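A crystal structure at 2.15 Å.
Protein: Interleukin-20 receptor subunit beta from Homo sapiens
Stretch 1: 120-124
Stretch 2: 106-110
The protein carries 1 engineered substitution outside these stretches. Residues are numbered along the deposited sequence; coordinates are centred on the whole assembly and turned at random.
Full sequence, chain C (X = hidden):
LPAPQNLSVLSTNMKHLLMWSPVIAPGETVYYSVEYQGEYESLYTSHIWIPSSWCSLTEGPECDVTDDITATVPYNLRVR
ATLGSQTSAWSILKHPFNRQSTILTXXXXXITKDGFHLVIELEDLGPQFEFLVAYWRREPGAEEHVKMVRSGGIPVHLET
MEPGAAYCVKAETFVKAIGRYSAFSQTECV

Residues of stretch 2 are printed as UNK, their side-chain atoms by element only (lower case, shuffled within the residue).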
# COMPACT_ATOMS: atom_id res chain seq x y z
N ILE C 120 14.14 23.72 5.54
CA ILE C 120 12.71 23.86 5.48
C ILE C 120 12.09 22.80 6.40
O ILE C 120 12.65 21.68 6.57
CB ILE C 120 12.20 23.78 4.01
CG1 ILE C 120 10.77 24.33 3.91
CG2 ILE C 120 12.23 22.36 3.45
CD1 ILE C 120 10.18 24.38 2.50
N GLU C 121 10.97 23.15 7.01
CA GLU C 121 10.13 22.22 7.77
C GLU C 121 8.69 22.47 7.39
O GLU C 121 8.12 23.50 7.72
CB GLU C 121 10.34 22.46 9.27
CG GLU C 121 9.43 21.66 10.18
CD GLU C 121 9.98 21.52 11.59
OE1 GLU C 121 10.85 22.33 12.00
OE2 GLU C 121 9.56 20.58 12.29
N LEU C 122 8.09 21.53 6.68
CA LEU C 122 6.71 21.66 6.30
C LEU C 122 5.84 21.20 7.44
O LEU C 122 6.32 20.76 8.50
CB LEU C 122 6.40 20.91 4.99
CG LEU C 122 7.21 21.59 3.86
CD1 LEU C 122 7.95 20.61 2.92
CD2 LEU C 122 6.30 22.51 3.09
N GLU C 123 4.55 21.45 7.24
CA GLU C 123 3.51 21.08 8.16
C GLU C 123 3.12 19.64 7.81
O GLU C 123 3.00 19.29 6.63
CB GLU C 123 2.35 22.03 7.96
CG GLU C 123 1.27 21.97 9.04
CD GLU C 123 0.06 22.83 8.69
OE1 GLU C 123 -0.51 22.64 7.57
OE2 GLU C 123 -0.29 23.69 9.55
N ASP C 124 2.96 18.80 8.82
CA ASP C 124 2.58 17.38 8.61
C ASP C 124 1.14 17.15 8.15
O ASP C 124 0.30 16.84 8.95
CB ASP C 124 2.79 16.64 9.92
CG ASP C 124 2.70 15.11 9.78
OD1 ASP C 124 1.97 14.57 8.89
OD2 ASP C 124 3.35 14.44 10.61
N UNK C 106 -2.81 25.99 0.85
CA UNK C 106 -1.39 26.16 0.86
C UNK C 106 -0.70 25.66 2.19
O UNK C 106 -1.22 25.87 3.30
n UNK C 106 -2.69 33.13 1.85
n UNK C 106 -2.04 30.99 1.47
c UNK C 106 -1.52 28.59 1.50
c UNK C 106 -1.94 29.80 0.68
c UNK C 106 -1.05 27.57 0.52
n UNK C 106 -3.34 32.10 -0.10
c UNK C 106 -2.69 32.06 1.07
N UNK C 107 0.45 24.92 2.04
CA UNK C 107 1.05 24.32 3.23
C UNK C 107 1.71 25.36 4.11
O UNK C 107 2.35 26.28 3.58
c UNK C 107 2.10 23.32 2.65
c UNK C 107 1.19 24.55 0.81
c UNK C 107 2.49 23.93 1.31
N UNK C 108 1.60 25.18 5.43
CA UNK C 108 2.42 25.92 6.40
C UNK C 108 3.86 25.42 6.34
O UNK C 108 4.15 24.33 5.79
N UNK C 109 4.79 26.19 6.89
CA UNK C 109 6.16 26.15 6.40
C UNK C 109 7.00 27.06 7.22
O UNK C 109 6.64 28.21 7.38
c UNK C 109 6.23 26.66 4.94
c UNK C 109 7.30 27.40 1.73
s UNK C 109 7.86 28.19 3.23
c UNK C 109 7.63 26.81 4.39
N UNK C 110 8.13 26.56 7.69
CA UNK C 110 9.06 27.33 8.48
C UNK C 110 10.49 27.25 7.91
O UNK C 110 11.07 26.15 7.81
c UNK C 110 9.74 27.65 10.91
c UNK C 110 10.07 26.88 12.17
o UNK C 110 11.11 27.22 12.82
c UNK C 110 9.00 26.80 9.90
o UNK C 110 9.30 25.93 12.49

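Position 106 carries seven side-chain atoms: three carbons in a row, a nitrogen, and then a carbon bearing two further nitrogens. A planar group of three nitrogens around one carbon is a guanidinium, so the residue is Arg-106. Its nearest side-chain atom, CG of Arg-106, is still 8.6 Å from OE1 of Glu-123, and the residue buries no surface there. A long charged chain suits this exposed place in the loop, where it is out of reach and touches a crystal neighbour.

At position 107 three carbons leave CA and close a ring onto the backbone nitrogen, which identifies Pro-107. The ring, puckered C-gamma endo, leaves the backbone nitrogen without a hydrogen to donate, and that costs nothing here, because the ladder of backbone hydrogen bonds to stretch 1 does not use this nitrogen. The ring is buried, and its CB lies 4.3 Å from CD2 of Leu-122, a loose apolar contact suited to a compact hydrocarbon surface.

Position 108 has backbone atoms and nothing more, so it is Gly-108. Its phi and psi, -71° and 164°, are open to other residues, and an ideal CB would have room, standing 3.5 Å from OE2 of Glu-123; neither backbone shape nor crowding therefore demands glycine. What the position supplies is its carbonyl: Glu-123 N donates a weak hydrogen bond to Gly-108 O, at 3.2 Å with an N-H...O angle of 133°.

Position 109 has an unbranched chain of two carbons, a sulfur and a last carbon. A thioether of this length is Met-109. The strand of stretch 2 begins here, and the side chain lies on the same sheet face as that of Leu-122, its partner in a non-hydrogen-bonded antiparallel pair; CA of Met-109 and CA of Leu-122 are 4.5 Å apart. CG of Met-109 comes within 4.0 Å of CD1 of Ile-120, so a flexible apolar chain meets a buried apolar residue. CA of Met-109 also makes a CA-H...O contact with O of Glu-121, at 3.6 Å.

Position 110 shows three carbons, the third carrying two oxygens: a carboxylate two methylenes from CA, hence Glu-110. Its side chain shares the sheet face of Glu-121, opposite Met-109 and Leu-122. OE2 of Glu-110 lies 4.0 Å from OE1 of Glu-121, a proximity of like charges that should not help the pairing, although exposure to water can soften it. A charged group fits this exposed face, while the backbone does the binding.

The contact is thus the start of an antiparallel pairing held mainly by main chain. Glu-110 N donates to Glu-121 O and Glu-121 N donates to Glu-110 O, both at 3.1 Å, closing the reciprocal ring of a hydrogen-bonded pair. The weaker bond from Glu-123 N to Gly-108 O extends the ladder past the strand ends into the loops. Apolar contacts by Met-109 and Pro-107 supplement these bonds, and the two stretches together bury 350 Å², with side-chain polarity following the faces of the sheet.

Stretch 2 (106-110) RPGME
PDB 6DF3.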